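Na Glutathione S-transferase 2 (Necator americanus, PDB 2ON5) probably catalyses the conjugation of glutathione to electrophilic compounds, as a dimeric glutathione S-transferase of a human hookworm. Local coordinates at residues A[7-12]-A[34-39]; A[20-25]-A[73-78]; A[45-50]-A[58-63]; A[52-57]-A[65-70]. All coordinates share one frame; numbering follows the deposited sequence.

Contact 1. Residues A[7-12]-A[34-39]; sequences TYFAGR and YTFQEW. With GSH (glutathione), chain V; EDO (1,2-ethanediol), chain J.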
# COMPACT_ATOMS: atom_id res chain seq x y z
N THR A 7 16.97 -2.30 8.50
CA THR A 7 17.34 -3.72 8.28
C THR A 7 16.64 -4.28 7.03
O THR A 7 15.42 -4.13 6.86
CB THR A 7 17.04 -4.59 9.51
OG1 THR A 7 17.69 -4.06 10.67
CG2 THR A 7 17.53 -6.04 9.27
N TYR A 8 17.44 -4.86 6.14
CA TYR A 8 16.93 -5.47 4.90
C TYR A 8 17.94 -6.52 4.39
O TYR A 8 18.89 -6.87 5.10
CB TYR A 8 16.68 -4.39 3.84
CG TYR A 8 15.91 -4.89 2.65
CD1 TYR A 8 14.64 -5.47 2.80
CD2 TYR A 8 16.45 -4.82 1.38
CE1 TYR A 8 13.94 -5.95 1.69
CE2 TYR A 8 15.75 -5.29 0.27
CZ TYR A 8 14.52 -5.86 0.44
OH TYR A 8 13.83 -6.31 -0.67
N PHE A 9 17.70 -7.06 3.20
CA PHE A 9 18.66 -7.96 2.59
C PHE A 9 19.83 -7.17 2.01
O PHE A 9 19.76 -5.93 1.91
CB PHE A 9 18.00 -8.79 1.48
CG PHE A 9 16.96 -9.73 1.96
CD1 PHE A 9 17.31 -10.83 2.73
CD2 PHE A 9 15.62 -9.55 1.62
CE1 PHE A 9 16.34 -11.73 3.17
CE2 PHE A 9 14.64 -10.44 2.08
CZ PHE A 9 15.02 -11.54 2.85
N ALA A 10 20.91 -7.88 1.66
CA ALA A 10 22.03 -7.33 0.91
C ALA A 10 21.59 -7.13 -0.54
O ALA A 10 21.95 -7.90 -1.45
CB ALA A 10 23.26 -8.28 0.99
N GLY A 11 20.78 -6.10 -0.74
CA GLY A 11 20.26 -5.83 -2.06
C GLY A 11 19.50 -4.53 -2.04
O GLY A 11 19.23 -3.95 -0.96
N ARG A 12 19.13 -4.06 -3.22
CA ARG A 12 18.35 -2.83 -3.33
C ARG A 12 16.90 -3.08 -2.95
O ARG A 12 16.44 -2.63 -1.90
CB ARG A 12 18.51 -2.19 -4.71
CG ARG A 12 19.87 -1.51 -4.85
CD ARG A 12 20.19 -1.26 -6.30
NE ARG A 12 20.51 -2.51 -7.01
CZ ARG A 12 19.79 -3.02 -8.00
NH1 ARG A 12 18.70 -2.38 -8.41
NH2 ARG A 12 20.16 -4.15 -8.59
N TYR A 34 21.22 -8.35 5.44
CA TYR A 34 21.27 -9.79 5.60
C TYR A 34 21.39 -10.55 4.31
O TYR A 34 20.69 -10.25 3.33
CB TYR A 34 20.03 -10.34 6.35
CG TYR A 34 20.00 -9.98 7.83
CD1 TYR A 34 18.84 -9.48 8.43
CD2 TYR A 34 21.14 -10.15 8.62
CE1 TYR A 34 18.82 -9.17 9.79
CE2 TYR A 34 21.13 -9.85 9.96
CZ TYR A 34 20.00 -9.34 10.53
OH TYR A 34 20.05 -9.06 11.88
N THR A 35 22.24 -11.58 4.32
CA THR A 35 22.13 -12.64 3.30
C THR A 35 20.83 -13.44 3.46
O THR A 35 20.18 -13.41 4.53
CB THR A 35 23.28 -13.66 3.37
OG1 THR A 35 23.21 -14.33 4.63
CG2 THR A 35 24.65 -12.96 3.19
N PHE A 36 20.46 -14.17 2.41
CA PHE A 36 19.32 -15.09 2.51
C PHE A 36 19.59 -16.21 3.52
O PHE A 36 18.65 -16.77 4.08
CB PHE A 36 18.96 -15.68 1.14
CG PHE A 36 18.45 -14.67 0.14
CD1 PHE A 36 18.80 -14.75 -1.19
CD2 PHE A 36 17.62 -13.63 0.55
CE1 PHE A 36 18.32 -13.79 -2.12
CE2 PHE A 36 17.16 -12.67 -0.36
CZ PHE A 36 17.50 -12.77 -1.69
N GLN A 37 20.86 -16.54 3.76
CA GLN A 37 21.22 -17.58 4.72
C GLN A 37 21.05 -17.09 6.18
O GLN A 37 20.64 -17.85 7.06
CB GLN A 37 22.67 -18.05 4.47
CG GLN A 37 23.11 -19.25 5.27
CD GLN A 37 24.39 -19.95 4.74
OE1 GLN A 37 24.32 -20.97 4.03
NE2 GLN A 37 25.55 -19.41 5.08
N GLU A 38 21.38 -15.81 6.42
CA GLU A 38 21.42 -15.29 7.79
C GLU A 38 20.03 -14.83 8.23
O GLU A 38 19.68 -14.87 9.41
CB GLU A 38 22.43 -14.14 7.87
CG GLU A 38 22.52 -13.39 9.23
CD GLU A 38 23.03 -14.26 10.37
OE1 GLU A 38 22.80 -13.88 11.54
OE2 GLU A 38 23.67 -15.30 10.08
N TRP A 39 19.24 -14.41 7.26
CA TRP A 39 17.94 -13.76 7.55
C TRP A 39 16.96 -14.55 8.45
O TRP A 39 16.45 -13.98 9.43
CB TRP A 39 17.28 -13.22 6.27
CG TRP A 39 15.77 -13.09 6.38
CD1 TRP A 39 14.85 -13.79 5.67
CD2 TRP A 39 15.04 -12.23 7.27
NE1 TRP A 39 13.57 -13.41 6.06
CE2 TRP A 39 13.66 -12.46 7.04
CE3 TRP A 39 15.42 -11.29 8.24
CZ2 TRP A 39 12.66 -11.78 7.73
CZ3 TRP A 39 14.41 -10.60 8.94
CH2 TRP A 39 13.04 -10.87 8.67
N1 GSH V . 4.38 -5.13 1.87
CA1 GSH V . 5.81 -5.51 1.79
C1 GSH V . 6.69 -4.29 2.05
O11 GSH V . 6.57 -3.38 1.20
O12 GSH V . 7.48 -4.14 3.02
CB1 GSH V . 6.15 -6.75 2.62
CG1 GSH V . 7.65 -6.98 2.80
CD1 GSH V . 8.16 -8.29 2.22
OE1 GSH V . 7.44 -9.05 1.26
N2 GSH V . 9.36 -8.63 2.71
CA2 GSH V . 10.37 -9.48 2.10
C2 GSH V . 10.87 -10.49 3.11
O2 GSH V . 10.82 -10.24 4.50
CB2 GSH V . 11.53 -8.61 1.62
SG2 GSH V . 11.58 -8.28 -0.17
N3 GSH V . 11.33 -11.65 2.63
CA3 GSH V . 11.70 -12.73 3.51
C3 GSH V . 10.56 -13.37 4.29
O31 GSH V . 9.37 -13.10 4.03
O32 GSH V . 10.81 -14.19 5.21
C1 EDO J . 21.19 -11.59 -0.83
O1 EDO J . 20.50 -11.19 0.37
C2 EDO J . 22.35 -12.49 -0.45
O2 EDO J . 21.88 -13.82 -0.16
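Y8, F9 and A10 meet Y34 as parallel backbone: Y34 N donates to Y8 O (2.8 Å, nearly straight at 166°), and A10 N returns a bond to Y34 O (2.9 Å), approaching from above the carbonyl plane. F9 and Y34 form the bridge, their side chains diverging, and F9 CA adds a C-H···O contact to the same Y34 O, which thus receives two neighbouring groups of one strand end. T7 brings its methyl CG2 against CE1 of Y34 (3.4 Å), the side chains crossing obliquely; CG2 is anti to the backbone N, which carries it toward the tyrosine.

F9 does most of the side-chain work. Its CG lies anti to the carbonyl carbon (chi1 -66°), bringing the ring tip toward 34-39, where two T-shaped stacks share it. The edge of F36 points at one face of F9, with CE2 over the ring centre and planes 69° apart. F9 in turn drives its own edge, CE1 and CZ, at the face of the W39 five-membered ring (centroids 4.9 Å apart). An ethanediol, probably from the crystallisation liquor, lies over a face of F36 and accepts from F36 N.

Beyond this cluster W39 NE1 donates to glutathione O32 (3.0 Å), and N3 of the ligand lies in the plane of the F9 ring, at its CE2 edge. Y8 OH, hydrogen-bonded to L14 N, lies 3.0 Å from the thiol sulphur SG2. The F9-F36-W39 aromatic cluster borders the glutathione site of a thioredoxin-like domain, with a tyrosine hydroxyl beside the sulphur as in the tyrosine-type glutathione transferases.

Contact 2. Residues A[20-25]-A[73-78]; sequences QIFALA and RKFGFA. With EDO (1,2-ethanediol), chain R.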
# COMPACT_ATOMS: atom_id res chain seq x y z
N GLN A 20 17.52 6.07 -0.20
CA GLN A 20 17.70 7.27 -1.04
C GLN A 20 17.05 8.47 -0.39
O GLN A 20 17.51 9.57 -0.59
CB GLN A 20 17.19 7.06 -2.47
CG GLN A 20 18.12 6.08 -3.24
CD GLN A 20 17.64 5.69 -4.62
OE1 GLN A 20 18.18 4.76 -5.23
NE2 GLN A 20 16.61 6.39 -5.13
N ILE A 21 16.00 8.24 0.37
CA ILE A 21 15.43 9.32 1.21
C ILE A 21 16.48 9.81 2.21
O ILE A 21 16.69 11.03 2.37
CB ILE A 21 14.17 8.87 1.93
CG1 ILE A 21 13.03 8.64 0.91
CG2 ILE A 21 13.82 9.90 3.06
CD1 ILE A 21 11.80 7.84 1.48
N PHE A 22 17.16 8.87 2.87
CA PHE A 22 18.22 9.27 3.83
C PHE A 22 19.32 10.07 3.15
O PHE A 22 19.80 11.07 3.70
CB PHE A 22 18.84 8.07 4.55
CG PHE A 22 18.00 7.47 5.64
CD1 PHE A 22 17.61 8.22 6.74
CD2 PHE A 22 17.64 6.12 5.59
CE1 PHE A 22 16.85 7.67 7.75
CE2 PHE A 22 16.89 5.53 6.64
CZ PHE A 22 16.49 6.32 7.71
N ALA A 23 19.75 9.61 1.98
CA ALA A 23 20.78 10.31 1.20
C ALA A 23 20.36 11.72 0.83
O ALA A 23 21.12 12.65 1.02
CB ALA A 23 21.14 9.51 -0.07
N LEU A 24 19.14 11.88 0.31
CA LEU A 24 18.64 13.22 -0.04
C LEU A 24 18.56 14.16 1.17
O LEU A 24 18.73 15.37 1.04
CB LEU A 24 17.27 13.13 -0.71
CG LEU A 24 17.25 12.50 -2.11
CD1 LEU A 24 15.85 12.41 -2.65
CD2 LEU A 24 18.14 13.30 -3.05
N ALA A 25 18.27 13.58 2.33
CA ALA A 25 18.10 14.36 3.56
C ALA A 25 19.45 14.69 4.21
O ALA A 25 19.54 15.55 5.10
CB ALA A 25 17.21 13.61 4.51
N ARG A 73 7.74 12.39 4.94
CA ARG A 73 7.06 13.48 5.66
C ARG A 73 8.02 14.27 6.54
O ARG A 73 7.91 15.49 6.66
CB ARG A 73 5.90 12.96 6.48
CG ARG A 73 4.68 12.63 5.61
CD ARG A 73 3.35 12.48 6.37
NE ARG A 73 3.40 12.84 7.78
CZ ARG A 73 2.41 12.59 8.65
NH1 ARG A 73 1.30 11.97 8.26
NH2 ARG A 73 2.56 12.91 9.94
N LYS A 74 8.94 13.57 7.18
CA LYS A 74 9.90 14.24 8.09
C LYS A 74 10.90 15.12 7.32
O LYS A 74 11.33 16.20 7.80
CB LYS A 74 10.63 13.16 8.92
CG LYS A 74 11.56 13.69 9.98
CD LYS A 74 12.37 12.57 10.58
CE LYS A 74 11.48 11.59 11.33
NZ LYS A 74 11.09 12.13 12.64
N PHE A 75 11.27 14.68 6.12
CA PHE A 75 12.42 15.29 5.42
C PHE A 75 12.07 16.10 4.17
O PHE A 75 12.95 16.65 3.55
CB PHE A 75 13.45 14.21 5.03
CG PHE A 75 14.10 13.51 6.22
CD1 PHE A 75 14.28 12.12 6.21
CD2 PHE A 75 14.52 14.23 7.33
CE1 PHE A 75 14.89 11.46 7.28
CE2 PHE A 75 15.12 13.58 8.44
CZ PHE A 75 15.30 12.19 8.41
N GLY A 76 10.79 16.12 3.80
CA GLY A 76 10.32 17.04 2.76
C GLY A 76 10.15 16.43 1.38
O GLY A 76 10.19 17.16 0.39
N PHE A 77 9.94 15.10 1.33
CA PHE A 77 9.77 14.36 0.05
C PHE A 77 8.41 13.65 -0.10
O PHE A 77 8.29 12.69 -0.84
CB PHE A 77 10.90 13.35 -0.10
CG PHE A 77 12.24 13.96 0.10
CD1 PHE A 77 12.72 14.92 -0.80
CD2 PHE A 77 12.99 13.64 1.20
CE1 PHE A 77 13.96 15.53 -0.59
CE2 PHE A 77 14.23 14.25 1.42
CZ PHE A 77 14.70 15.19 0.52
N ALA A 78 7.42 14.10 0.65
CA ALA A 78 6.11 13.43 0.67
C ALA A 78 5.07 14.13 -0.23
O ALA A 78 3.97 13.62 -0.42
CB ALA A 78 5.54 13.35 2.11
C1 EDO R . 17.79 16.67 9.25
O1 EDO R . 18.03 18.07 9.08
C2 EDO R . 18.30 15.93 8.02
O2 EDO R . 19.64 15.48 8.25
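I21 is the first residue of 20-25 to meet 73-78, and it does so with its branch methyl CG2, which is anti to the backbone N (chi1 of CG1 -69°). That methyl sits in the plane of the F75 ring at its edge, 3.9 Å from CD1, and the two side chains cross at about a right angle. I21 also packs against A68, L71 and S72 of helix 64-75. F22 starts away from the partner segment, but its ring bends back far enough for CD1 to come within 4.3 Å of F75 CE1; the ring also stacks on Y29 and meets Y4.

One turn on, L24 addresses F77. Its CB touches the ring tip CZ at 3.5 Å, while CD1 lies over one face, displaced toward the rim. L24 also touches L158 and L194, of helices 155-168 and 192-200, where the thioredoxin-like domain meets the C-terminal helices.

A25 closes the series with a CH-pi contact: CB stands 3.8 Å from the centroid of the F75 ring, 23° off its normal. The opposite face of that ring is covered by K74 CG. G76, just after the helix, takes a positive phi (100°) and leaves the helical path, so that F77 can follow F75 onto the same partner.

No hydrogen bond crosses between the segments. Cohesion therefore comes from methyl-to-ring and ring-edge contacts, and the fit between the end of helix 16-25 and the end of helix 64-75 with the loop after it depends on shape.

Contact 3. Residues A[45-50]-A[58-63]; sequences EMPFGQ and GKQLAQ. With GSH (glutathione), chain V; EDO (1,2-ethanediol), chain U.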
# COMPACT_ATOMS: atom_id res chain seq x y z
N GLU A 45 12.14 -11.29 15.26
CA GLU A 45 12.48 -9.95 15.76
C GLU A 45 11.59 -8.83 15.18
O GLU A 45 11.52 -7.73 15.74
CB GLU A 45 13.94 -9.62 15.43
CG GLU A 45 14.97 -10.55 16.02
CD GLU A 45 16.36 -10.24 15.51
OE1 GLU A 45 16.56 -9.11 15.03
OE2 GLU A 45 17.23 -11.12 15.54
N MET A 46 10.95 -9.13 14.05
CA MET A 46 10.28 -8.13 13.22
C MET A 46 8.77 -8.18 13.42
O MET A 46 8.20 -9.27 13.57
CB MET A 46 10.63 -8.35 11.74
CG MET A 46 12.16 -8.36 11.43
SD MET A 46 13.10 -7.06 12.27
CE MET A 46 14.78 -7.54 11.83
N PRO A 47 8.11 -7.00 13.40
CA PRO A 47 6.67 -6.87 13.69
C PRO A 47 5.78 -7.83 12.89
O PRO A 47 4.83 -8.38 13.44
CB PRO A 47 6.37 -5.41 13.28
CG PRO A 47 7.64 -4.70 13.61
CD PRO A 47 8.72 -5.69 13.12
N PHE A 48 6.10 -8.01 11.61
CA PHE A 48 5.37 -8.94 10.77
C PHE A 48 6.22 -10.05 10.20
O PHE A 48 5.90 -10.61 9.13
CB PHE A 48 4.68 -8.20 9.63
CG PHE A 48 3.84 -7.05 10.10
CD1 PHE A 48 4.16 -5.74 9.75
CD2 PHE A 48 2.72 -7.27 10.90
CE1 PHE A 48 3.36 -4.65 10.20
CE2 PHE A 48 1.93 -6.20 11.35
CZ PHE A 48 2.26 -4.89 11.00
N GLY A 49 7.31 -10.36 10.89
CA GLY A 49 8.22 -11.43 10.47
C GLY A 49 8.85 -11.18 9.11
O GLY A 49 9.32 -12.12 8.44
N GLN A 50 8.92 -9.90 8.72
CA GLN A 50 9.44 -9.50 7.41
C GLN A 50 10.31 -8.25 7.47
O GLN A 50 10.36 -7.57 8.51
CB GLN A 50 8.29 -9.29 6.41
CG GLN A 50 7.66 -10.62 5.94
CD GLN A 50 7.01 -10.52 4.58
OE1 GLN A 50 5.98 -9.88 4.41
NE2 GLN A 50 7.61 -11.18 3.60
N GLY A 58 15.22 2.97 18.71
CA GLY A 58 14.82 1.66 19.19
C GLY A 58 13.36 1.25 18.93
O GLY A 58 12.99 0.13 19.29
N LYS A 59 12.56 2.15 18.35
CA LYS A 59 11.16 1.88 18.03
C LYS A 59 11.06 1.30 16.60
O LYS A 59 11.54 1.93 15.65
CB LYS A 59 10.34 3.18 18.09
CG LYS A 59 10.15 3.80 19.49
CD LYS A 59 9.16 5.04 19.42
CE LYS A 59 9.67 6.18 18.48
NZ LYS A 59 8.80 7.46 18.51
N GLN A 60 10.45 0.13 16.45
CA GLN A 60 10.40 -0.48 15.13
C GLN A 60 9.20 0.02 14.33
O GLN A 60 8.11 0.16 14.88
CB GLN A 60 10.28 -2.01 15.23
CG GLN A 60 11.56 -2.72 15.70
CD GLN A 60 11.36 -4.21 15.76
OE1 GLN A 60 12.13 -4.99 15.16
NE2 GLN A 60 10.34 -4.63 16.49
N LEU A 61 9.42 0.24 13.04
CA LEU A 61 8.38 0.51 12.06
C LEU A 61 8.64 -0.41 10.87
O LEU A 61 9.70 -0.29 10.23
CB LEU A 61 8.45 1.96 11.60
CG LEU A 61 7.47 2.39 10.52
CD1 LEU A 61 5.97 2.22 10.99
CD2 LEU A 61 7.79 3.83 10.09
N ALA A 62 7.70 -1.33 10.63
CA ALA A 62 7.74 -2.20 9.46
C ALA A 62 7.00 -1.62 8.23
O ALA A 62 6.40 -0.55 8.29
CB ALA A 62 7.20 -3.59 9.83
N GLN A 63 7.04 -2.36 7.12
CA GLN A 63 6.38 -2.04 5.85
C GLN A 63 7.05 -0.93 5.04
O GLN A 63 7.01 0.25 5.40
CB GLN A 63 4.85 -1.80 6.02
CG GLN A 63 4.12 -3.10 6.31
CD GLN A 63 3.90 -3.95 5.05
OE1 GLN A 63 4.28 -3.54 3.94
NE2 GLN A 63 3.30 -5.13 5.22
N1 GSH V . 4.38 -5.13 1.87
CA1 GSH V . 5.81 -5.51 1.79
C1 GSH V . 6.69 -4.29 2.05
O11 GSH V . 6.57 -3.38 1.20
O12 GSH V . 7.48 -4.14 3.02
CB1 GSH V . 6.15 -6.75 2.62
CG1 GSH V . 7.65 -6.98 2.80
CD1 GSH V . 8.16 -8.29 2.22
OE1 GSH V . 7.44 -9.05 1.26
N2 GSH V . 9.36 -8.63 2.71
CA2 GSH V . 10.37 -9.48 2.10
C2 GSH V . 10.87 -10.49 3.11
O2 GSH V . 10.82 -10.24 4.50
CB2 GSH V . 11.53 -8.61 1.62
SG2 GSH V . 11.58 -8.28 -0.17
N3 GSH V . 11.33 -11.65 2.63
CA3 GSH V . 11.70 -12.73 3.51
C3 GSH V . 10.56 -13.37 4.29
O31 GSH V . 9.37 -13.10 4.03
O32 GSH V . 10.81 -14.19 5.21
C1 EDO U . 8.64 -7.40 17.58
O1 EDO U . 8.49 -6.73 16.33
C2 EDO U . 8.72 -8.90 17.34
O2 EDO U . 9.90 -9.39 17.99
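The loop 45-50 and the edge strand 59-62 with its exit belong to the glutathione site of the thioredoxin-like domain, and both P47 and F48 reach A62 from a type I beta turn running from M46 to G49. The methyl of A62 is the meeting point: F48 CD1 comes to 3.7 Å of A62 CB, and P47 CG lies at 4.0 Å from the same atom. F48 holds its CG anti to the carbonyl carbon (chi1 -52°), which turns the ring along the strand end, where CE1 continues to CG of Q63. The turn is closed by G49 N bonding to M46 O, and G49, at the last position, has a positive phi, which favours glycine.

Toward the outside, Q60 passes an extended side chain obliquely across the proline, its CB 4.1 Å from P47 CG. The amide at its end lies near E45 O and M46 SD. An ethanediol, probably from the crystallisation liquor, lies beside them, with its O1 bonded weakly to E45 O.

At the other end each segment offers one glutamine to the ligand. Q50 NE2 donates to glutathione O31 (2.6 Å, 155°), on the glycyl carboxylate, whereas Q63 OE1 accepts from N1 of the gamma-glutamyl end at 2.6 Å. A bend at chi2 turns the Q63 amide toward N1, and its NE2 is held by D97 and Q94 of the second subunit; F48 likewise meets F139 of that subunit.

Beside the apolar joint at A62 stand two amides of opposite use, one donating and one accepting, consistent with the two charged ends of the tripeptide being recognised separately.

Contact 4. Residues A[52-57]-A[65-70]; sequences PVLEED and FAIARY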
# COMPACT_ATOMS: atom_id res chain seq x y z
N PRO A 52 11.74 -4.76 4.70
CA PRO A 52 12.57 -3.93 5.60
C PRO A 52 11.89 -3.52 6.91
O PRO A 52 10.65 -3.43 6.98
CB PRO A 52 12.87 -2.68 4.75
CG PRO A 52 11.56 -2.53 3.88
CD PRO A 52 11.22 -3.99 3.55
N VAL A 53 12.70 -3.26 7.94
CA VAL A 53 12.19 -2.66 9.18
C VAL A 53 13.11 -1.51 9.57
O VAL A 53 14.35 -1.66 9.56
CB VAL A 53 12.12 -3.69 10.34
CG1 VAL A 53 11.75 -3.01 11.70
CG2 VAL A 53 11.12 -4.77 10.01
N LEU A 54 12.48 -0.37 9.90
CA LEU A 54 13.18 0.80 10.40
C LEU A 54 13.15 0.79 11.94
O LEU A 54 12.13 0.44 12.54
CB LEU A 54 12.54 2.12 9.89
CG LEU A 54 13.15 3.45 10.39
CD1 LEU A 54 14.49 3.73 9.70
CD2 LEU A 54 12.22 4.65 10.20
N GLU A 55 14.26 1.16 12.57
CA GLU A 55 14.23 1.51 13.99
C GLU A 55 14.57 2.97 14.15
O GLU A 55 15.54 3.45 13.57
CB GLU A 55 15.19 0.65 14.81
CG GLU A 55 14.56 -0.64 15.24
CD GLU A 55 15.46 -1.49 16.13
OE1 GLU A 55 16.29 -0.95 16.88
OE2 GLU A 55 15.33 -2.72 16.05
N GLU A 56 13.74 3.69 14.90
CA GLU A 56 14.09 5.07 15.25
C GLU A 56 14.18 5.13 16.77
O GLU A 56 13.18 4.94 17.46
CB GLU A 56 13.08 6.10 14.73
CG GLU A 56 13.49 7.55 15.13
CD GLU A 56 12.44 8.62 14.85
OE1 GLU A 56 11.73 8.56 13.83
OE2 GLU A 56 12.31 9.56 15.66
N ASP A 57 15.38 5.36 17.28
CA ASP A 57 15.58 5.35 18.74
C ASP A 57 14.98 4.09 19.38
O ASP A 57 14.33 4.13 20.43
CB ASP A 57 15.06 6.65 19.38
CG ASP A 57 15.91 7.87 19.00
OD1 ASP A 57 16.97 7.69 18.34
OD2 ASP A 57 15.56 9.03 19.38
N PHE A 65 6.55 0.95 2.37
CA PHE A 65 5.84 2.22 2.08
C PHE A 65 5.51 3.03 3.32
O PHE A 65 5.56 4.26 3.28
CB PHE A 65 4.59 2.00 1.23
CG PHE A 65 4.89 1.47 -0.17
CD1 PHE A 65 5.10 0.10 -0.39
CD2 PHE A 65 5.02 2.34 -1.24
CE1 PHE A 65 5.41 -0.40 -1.70
CE2 PHE A 65 5.30 1.86 -2.54
CZ PHE A 65 5.49 0.50 -2.78
N ALA A 66 5.17 2.35 4.43
CA ALA A 66 4.95 3.08 5.69
C ALA A 66 6.25 3.77 6.11
O ALA A 66 6.26 4.93 6.54
CB ALA A 66 4.44 2.16 6.77
N ILE A 67 7.36 3.05 5.96
CA ILE A 67 8.67 3.62 6.28
C ILE A 67 9.01 4.76 5.33
O ILE A 67 9.47 5.81 5.78
CB ILE A 67 9.79 2.53 6.19
CG1 ILE A 67 9.55 1.48 7.29
CG2 ILE A 67 11.19 3.21 6.36
CD1 ILE A 67 10.29 0.11 7.02
N ALA A 68 8.84 4.56 4.02
CA ALA A 68 9.17 5.60 3.06
C ALA A 68 8.38 6.88 3.34
O ALA A 68 8.95 7.98 3.31
CB ALA A 68 8.92 5.14 1.60
N ARG A 69 7.08 6.73 3.60
CA ARG A 69 6.19 7.91 3.80
C ARG A 69 6.58 8.65 5.09
O ARG A 69 6.66 9.87 5.12
CB ARG A 69 4.73 7.50 3.89
CG ARG A 69 3.71 8.68 4.03
CD ARG A 69 2.23 8.19 4.01
NE ARG A 69 2.02 7.40 2.81
CZ ARG A 69 1.96 6.07 2.76
NH1 ARG A 69 2.02 5.33 3.86
NH2 ARG A 69 1.85 5.47 1.58
N TYR A 70 6.78 7.88 6.16
CA TYR A 70 7.19 8.44 7.46
C TYR A 70 8.44 9.35 7.36
O TYR A 70 8.45 10.50 7.82
CB TYR A 70 7.43 7.31 8.47
CG TYR A 70 7.96 7.83 9.80
CD1 TYR A 70 7.15 8.61 10.63
CD2 TYR A 70 9.28 7.58 10.20
CE1 TYR A 70 7.61 9.12 11.83
CE2 TYR A 70 9.78 8.08 11.43
CZ TYR A 70 8.94 8.86 12.22
OH TYR A 70 9.38 9.38 13.42
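I67 projects from helix 64-75 onto strand 53-56, the apolar centre of a strand-against-helix layer in this thioredoxin-like domain. Its CD1 end reaches backbone, 3.6 Å from both P52 O and L54 N, and touches P52 CG more loosely. The branch methyl CG2 meets L54 CB at 3.9 Å. The axes of strand 53-56 and of helix segment 65-70 approach to 8.9 Å, with their directions 41° from each other, so the contact passes from I67 to Y70 as the strand advances. P52 follows a cis peptide bond, a hallmark of thioredoxin-like folds beside the substrate site, and is itself part of the glutathione pocket.

Farther along, L54 CD2 lies 4.2 Å from Y70 CD2, the two side chains crossing at about a right angle. Y70 also receives L61 of the neighbouring strand, and its ring meets F83 of the second subunit edge-to-face.

At the polar edge E56, extended with CG anti to the backbone N (chi1 180°), brings its carboxylate to the tyrosine hydroxyl. K74 lies close by, weakly paired with both groups. The carboxylate and ring planes are nearly coplanar, 28° apart, and Y70 OH donates on the syn side of E56 OE1 at a short 2.5 Å.

Contacts 1, 3 and 4 share one sheet, and contact 2 touches contact 4 alone, sharing helix 64-75 with it. Strand 4-9 of contact 1 pairs with strand 53-56 of contact 4 (T7 N to V53 O, 2.9 Å, probably a hydrogen bond), which continues to strand 59-62 of contact 3 (L61 N to L54 O, 2.8 Å, also probable). Contacts 3 and 4 have centres only 9 Å apart. Contact 1 also touches contact 3 directly, W39 CZ2 lying 3.4 Å from G49 O. Together contacts 1, 3 and 4 line the glutathione pocket, whereas the I21 side chain of contact 2 stays about 12 Å from the ligand; F22 CZ of contact 2 lies 3.8 Å from L54 CD1 of contact 4.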